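Local structure of Cry37AA1 (Bacillus thuringiensis, 4RHZ) at residues 2-6 and 59-63; 72-78 and 94-100. The protein binds calcium and pairs with Cry23Aa1 in a binary toxin complex, where it probably forms the C2-like component. All blocks are in the same frame, centred on the assembly; numbering follows the deposited sequence.

Contact 1 (2-6 and 59-63); sequences TVYNA and TIKIS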
loop_
_atom_site.group_PDB
_atom_site.type_symbol
_atom_site.label_atom_id
_atom_site.label_comp_id
_atom_site.label_asym_id
_atom_site.label_seq_id
_atom_site.Cartn_x
_atom_site.Cartn_y
_atom_site.Cartn_z
ATOM N N THR B 2 -13.405 -13.993 27.001
ATOM C CA THR B 2 -11.949 -14.298 26.737
ATOM C C THR B 2 -11.055 -13.053 26.851
ATOM O O THR B 2 -11.405 -11.986 26.361
ATOM C CB THR B 2 -11.819 -14.859 25.305
ATOM O OG1 THR B 2 -12.742 -15.940 25.162
ATOM C CG2 THR B 2 -10.342 -15.324 24.966
ATOM N N VAL B 3 -9.898 -13.192 27.488
ATOM C CA VAL B 3 -8.956 -12.090 27.632
ATOM C C VAL B 3 -7.911 -12.213 26.485
ATOM O O VAL B 3 -7.529 -13.327 26.104
ATOM C CB VAL B 3 -8.306 -12.141 29.021
ATOM C CG1 VAL B 3 -7.188 -11.109 29.135
ATOM C CG2 VAL B 3 -9.416 -11.941 30.175
ATOM N N TYR B 4 -7.458 -11.080 25.949
ATOM C CA TYR B 4 -6.471 -11.055 24.865
ATOM C C TYR B 4 -5.221 -10.297 25.184
ATOM O O TYR B 4 -5.238 -9.301 25.911
ATOM C CB TYR B 4 -7.057 -10.484 23.591
ATOM C CG TYR B 4 -8.184 -11.317 23.070
ATOM C CD1 TYR B 4 -7.934 -12.388 22.212
ATOM C CD2 TYR B 4 -9.529 -11.047 23.442
ATOM C CE1 TYR B 4 -8.982 -13.178 21.725
ATOM C CE2 TYR B 4 -10.556 -11.810 22.975
ATOM C CZ TYR B 4 -10.275 -12.886 22.104
ATOM O OH TYR B 4 -11.294 -13.678 21.608
ATOM N N ASN B 5 -4.117 -10.797 24.649
ATOM C CA ASN B 5 -2.862 -10.058 24.667
ATOM C C ASN B 5 -3.014 -9.129 23.484
ATOM O O ASN B 5 -3.278 -9.557 22.410
ATOM C CB ASN B 5 -1.648 -11.028 24.539
ATOM C CG ASN B 5 -1.234 -11.660 25.907
ATOM O OD1 ASN B 5 -1.150 -10.957 26.906
ATOM N ND2 ASN B 5 -0.921 -12.954 25.933
ATOM N N ALA B 6 -2.940 -7.834 23.710
ATOM C CA ALA B 6 -3.010 -6.875 22.624
ATOM C C ALA B 6 -1.663 -6.163 22.524
ATOM O O ALA B 6 -1.158 -5.644 23.522
ATOM C CB ALA B 6 -4.144 -5.883 22.817
ATOM N N THR B 59 2.568 -4.547 24.967
ATOM C CA THR B 59 1.539 -5.560 25.065
ATOM C C THR B 59 0.806 -5.419 26.390
ATOM O O THR B 59 1.422 -5.182 27.430
ATOM C CB THR B 59 2.101 -6.970 24.844
ATOM O OG1 THR B 59 2.739 -6.978 23.580
ATOM C CG2 THR B 59 0.949 -8.053 24.800
ATOM N N ILE B 60 -0.511 -5.566 26.320
ATOM C CA ILE B 60 -1.455 -5.235 27.406
ATOM C C ILE B 60 -2.496 -6.337 27.422
ATOM O O ILE B 60 -2.875 -6.873 26.362
ATOM C CB ILE B 60 -2.254 -3.925 27.075
ATOM C CG1 ILE B 60 -1.364 -2.705 27.036
ATOM C CG2 ILE B 60 -3.291 -3.611 28.124
ATOM C CD1 ILE B 60 -2.171 -1.465 26.843
ATOM N N LYS B 61 -3.028 -6.676 28.580
ATOM C CA LYS B 61 -4.107 -7.658 28.533
ATOM C C LYS B 61 -5.443 -6.963 28.517
ATOM O O LYS B 61 -5.657 -6.015 29.275
ATOM C CB LYS B 61 -3.976 -8.593 29.706
ATOM C CG LYS B 61 -3.081 -9.797 29.395
ATOM C CD LYS B 61 -1.854 -9.809 30.235
ATOM C CE LYS B 61 -1.138 -11.169 30.107
ATOM N NZ LYS B 61 -2.063 -12.264 30.574
ATOM N N ILE B 62 -6.351 -7.399 27.644
ATOM C CA ILE B 62 -7.587 -6.694 27.473
ATOM C C ILE B 62 -8.776 -7.605 27.189
ATOM O O ILE B 62 -8.598 -8.735 26.788
ATOM C CB ILE B 62 -7.523 -5.627 26.349
ATOM C CG1 ILE B 62 -7.426 -6.259 24.991
ATOM C CG2 ILE B 62 -6.416 -4.562 26.588
ATOM C CD1 ILE B 62 -7.471 -5.203 23.876
ATOM N N SER B 63 -9.981 -7.106 27.420
ATOM C CA SER B 63 -11.199 -7.845 27.104
ATOM C C SER B 63 -12.306 -6.875 26.863
ATOM O O SER B 63 -12.209 -5.682 27.250
ATOM C CB SER B 63 -11.581 -8.805 28.240
ATOM O OG SER B 63 -11.871 -8.070 29.427
#

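Contact 2 (72-78 and 94-100); sequences QMCFYGD and PSQKVCS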
loop_
_atom_site.group_PDB
_atom_site.type_symbol
_atom_site.label_atom_id
_atom_site.label_comp_id
_atom_site.label_asym_id
_atom_site.label_seq_id
_atom_site.Cartn_x
_atom_site.Cartn_y
_atom_site.Cartn_z
ATOM N N GLN B 72 -12.790 -3.988 17.051
ATOM C CA GLN B 72 -12.767 -2.528 16.983
ATOM C C GLN B 72 -11.915 -1.921 18.088
ATOM O O GLN B 72 -12.003 -2.323 19.237
ATOM C CB GLN B 72 -14.212 -1.971 17.136
ATOM C CG GLN B 72 -14.375 -0.463 17.170
ATOM C CD GLN B 72 -15.879 -0.001 17.245
ATOM O OE1 GLN B 72 -16.719 -0.354 16.388
ATOM N NE2 GLN B 72 -16.199 0.768 18.278
ATOM N N MET B 73 -11.159 -0.871 17.769
ATOM C CA MET B 73 -10.439 -0.210 18.798
ATOM C C MET B 73 -10.275 1.197 18.365
ATOM O O MET B 73 -10.079 1.451 17.165
ATOM C CB MET B 73 -9.123 -0.983 19.000
ATOM C CG MET B 73 -8.245 -0.405 20.054
ATOM S SD MET B 73 -7.456 -1.583 21.226
ATOM C CE MET B 73 -7.615 -3.186 20.701
ATOM N N CYS B 74 -10.386 2.140 19.307
ATOM C CA CYS B 74 -10.405 3.522 18.975
ATOM C C CYS B 74 -9.259 4.162 19.675
ATOM O O CYS B 74 -8.965 3.774 20.788
ATOM C CB CYS B 74 -11.750 4.146 19.395
ATOM S SG CYS B 74 -13.161 3.436 18.508
ATOM N N PHE B 75 -8.586 5.149 19.063
ATOM C CA PHE B 75 -7.333 5.635 19.649
ATOM C C PHE B 75 -7.348 7.134 19.631
ATOM O O PHE B 75 -7.927 7.735 18.711
ATOM C CB PHE B 75 -6.117 5.158 18.827
ATOM C CG PHE B 75 -5.958 3.674 18.741
ATOM C CD1 PHE B 75 -6.496 2.965 17.669
ATOM C CD2 PHE B 75 -5.223 2.981 19.696
ATOM C CE1 PHE B 75 -6.364 1.560 17.578
ATOM C CE2 PHE B 75 -5.005 1.556 19.594
ATOM C CZ PHE B 75 -5.608 0.836 18.569
ATOM N N TYR B 76 -6.663 7.762 20.575
ATOM C CA TYR B 76 -6.412 9.214 20.475
ATOM C C TYR B 76 -5.251 9.572 21.311
ATOM O O TYR B 76 -4.862 8.801 22.185
ATOM C CB TYR B 76 -7.617 10.016 20.968
ATOM C CG TYR B 76 -7.976 9.879 22.472
ATOM C CD1 TYR B 76 -7.667 10.893 23.347
ATOM C CD2 TYR B 76 -8.662 8.768 22.969
ATOM C CE1 TYR B 76 -8.028 10.834 24.684
ATOM C CE2 TYR B 76 -9.012 8.684 24.327
ATOM C CZ TYR B 76 -8.697 9.745 25.146
ATOM O OH TYR B 76 -9.006 9.765 26.460
ATOM N N GLY B 77 -4.729 10.761 21.096
ATOM C CA GLY B 77 -3.486 11.112 21.711
ATOM C C GLY B 77 -3.399 12.601 21.914
ATOM O O GLY B 77 -4.008 13.395 21.152
ATOM N N ASP B 78 -2.646 12.964 22.946
ATOM C CA ASP B 78 -2.164 14.307 23.154
ATOM C C ASP B 78 -0.648 14.168 23.125
ATOM O O ASP B 78 -0.029 13.833 24.141
ATOM C CB ASP B 78 -2.555 14.821 24.568
ATOM C CG ASP B 78 -2.210 16.292 24.773
ATOM O OD1 ASP B 78 -1.349 16.878 24.055
ATOM O OD2 ASP B 78 -2.915 16.916 25.594
ATOM N N PRO B 94 -5.987 15.578 21.278
ATOM C CA PRO B 94 -6.825 14.561 21.879
ATOM C C PRO B 94 -8.289 14.686 21.480
ATOM O O PRO B 94 -9.023 13.787 21.726
ATOM C CB PRO B 94 -6.630 14.754 23.409
ATOM C CG PRO B 94 -6.327 16.265 23.601
ATOM C CD PRO B 94 -5.416 16.524 22.275
ATOM N N SER B 95 -8.724 15.730 20.813
ATOM C CA SER B 95 -10.079 15.687 20.384
ATOM C C SER B 95 -10.261 14.700 19.209
ATOM O O SER B 95 -11.391 14.401 18.809
ATOM C CB SER B 95 -10.561 17.085 19.987
ATOM O OG SER B 95 -9.730 17.530 18.919
ATOM N N GLN B 96 -9.187 14.181 18.638
ATOM C CA GLN B 96 -9.378 13.377 17.436
ATOM C C GLN B 96 -9.269 11.906 17.776
ATOM O O GLN B 96 -8.152 11.439 18.081
ATOM C CB GLN B 96 -8.318 13.736 16.353
ATOM C CG GLN B 96 -8.345 12.715 15.184
ATOM C CD GLN B 96 -7.194 12.898 14.178
ATOM O OE1 GLN B 96 -6.011 12.733 14.502
ATOM N NE2 GLN B 96 -7.549 13.242 12.970
ATOM N N LYS B 97 -10.385 11.183 17.632
ATOM C CA LYS B 97 -10.469 9.775 17.834
ATOM C C LYS B 97 -10.535 9.040 16.506
ATOM O O LYS B 97 -11.357 9.415 15.623
ATOM C CB LYS B 97 -11.762 9.426 18.624
ATOM C CG LYS B 97 -11.563 9.498 20.162
ATOM C CD LYS B 97 -11.627 10.952 20.627
ATOM C CE LYS B 97 -11.627 11.050 22.200
ATOM N NZ LYS B 97 -11.289 12.464 22.640
ATOM N N VAL B 98 -9.680 8.016 16.323
ATOM C CA VAL B 98 -9.730 7.207 15.055
ATOM C C VAL B 98 -9.733 5.762 15.426
ATOM O O VAL B 98 -8.888 5.346 16.205
ATOM C CB VAL B 98 -8.509 7.526 14.051
ATOM C CG1 VAL B 98 -8.732 6.893 12.651
ATOM C CG2 VAL B 98 -8.335 9.058 13.864
ATOM N N CYS B 99 -10.669 4.987 14.880
ATOM C CA CYS B 99 -10.802 3.578 15.214
ATOM C C CYS B 99 -10.388 2.684 13.996
ATOM O O CYS B 99 -10.479 3.110 12.870
ATOM C CB CYS B 99 -12.312 3.277 15.560
ATOM S SG CYS B 99 -13.023 4.546 16.764
ATOM N N SER B 100 -10.039 1.430 14.244
ATOM C CA SER B 100 -9.880 0.457 13.178
ATOM C C SER B 100 -10.125 -0.964 13.699
ATOM O O SER B 100 -10.071 -1.201 14.892
ATOM C CB SER B 100 -8.426 0.516 12.669
ATOM O OG SER B 100 -7.542 0.301 13.767
HETATM O O HOH W 1 -5.558 11.963 18.745
#

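Contact 1 (2-6 and 59-63)
Asn5 and Lys61 rise side by side from facing positions of an antiparallel pair, in the non-hydrogen-bonded site where their CA atoms are 4.7 Å apart. The amide oxygen of Asn5 meets the flank of the lysine rather than its charged end: OD1 lies 3.2 Å from Lys61 CE and 3.4 Å from Lys61 CG. A bend at chi2 (116°) and another at chi4 curve the lysine chain around that oxygen. One residue pair along, the methyl CG2 of Thr59 sits 4.0 Å from Asn5 CB, while Thr59 OG1 is hydrogen-bonded to Thr7 OG1. The backbones are joined by two reciprocal pairs of bonds, Tyr4 with Ile62 and Ala6 with Ile60. They unite the start of strand 4-13 with the end of strand 55-62, an outermost strand of one of two four-stranded antiparallel sheets, consistent with a C2-type beta-sandwich. On the face opposite Asn5 the contact is apolar and diagonal. Ile62 CG1 is tucked between its own backbone N and carbonyl carbon (chi1 70°), and the extended second torsion then carries CD1 to within 3.6 Å of Ala6 CB. Tyr4 shares this face and its side chain also touches Pro69, Ile70 and Pro125; across the contact its CB is 4.5 Å from Ile62 CG1. Val3 contributes CG1, which rests 3.6 Å from Ile62 O.

Contact 2 (72-78 and 94-100)
Phe75 and Val98 exchange two backbone hydrogen bonds, as do Met73 and Ser100; Val98 N lies 3.0 Å from Phe75 O. Beyond Tyr76 this regular pairing gives way to residues 94-97, where the chain bows outward. Here the ammonium of Lys97 donates to Pro94 O (NZ to O 2.8 Å), and a water that accepts from Gly77 N at 2.8 Å can also donate to Gln96 O, linking the two backbones. The same ammonium lies over one face of the Tyr76 ring, a cation-pi contact with NZ 4.2 Å from the centroid; Lys97 CE adds a CH-pi contact at 3.9 Å. With Tyr76 CG held between its backbone N and carbonyl carbon (chi1 65°), the ring lies alongside the lysine chain, which bends at chi2 to run over it. The tyrosine hydroxyl is itself hydrogen-bonded to Asp37 OD1. Pro94 crosses the tyrosine at about a right angle, its CB 4.0 Å from Tyr76 CD1.

Between the two bonded pairs, Cys74 and Cys99 form a cross-strand disulfide at a non-hydrogen-bonded site. The SG-SG bond of 2.1 Å has a chi3 of 105°, and the CA atoms of the two cysteines close to 3.8 Å. This hairpin, strands 73-81 and 89-100, fills half of one sheet of the sandwich. Phe75 packs on Phe8, Ile119 and Val106 of the facing sheet; strand 26-30 pairs with the other edge of 73-81, and along 89-100 the Cry23Aa1 chain bonds Cys99 N through its Gln230 and Cys99 O through its Asn51.

Contacts 1 and 2 belong to the two different sheets of the sandwich, and the chain passes from one to the other as strand 55-62 gives way to strand 73-81. Their centres are 18 Å apart, yet they touch: Ile62 CD1 packs 3.8 Å from Met73 CE, an apolar link from sheet to sheet. Contact 1 is a surface contact whose centre is about 17 Å from the centre of the chain; that of contact 2, which also borders Cry23Aa1, is about 8 Å from it. The calcium ion held by Asp89 and Glu112 is remote from contact 1, while at contact 2 the Asp78 side chain comes to about 13 Å from it.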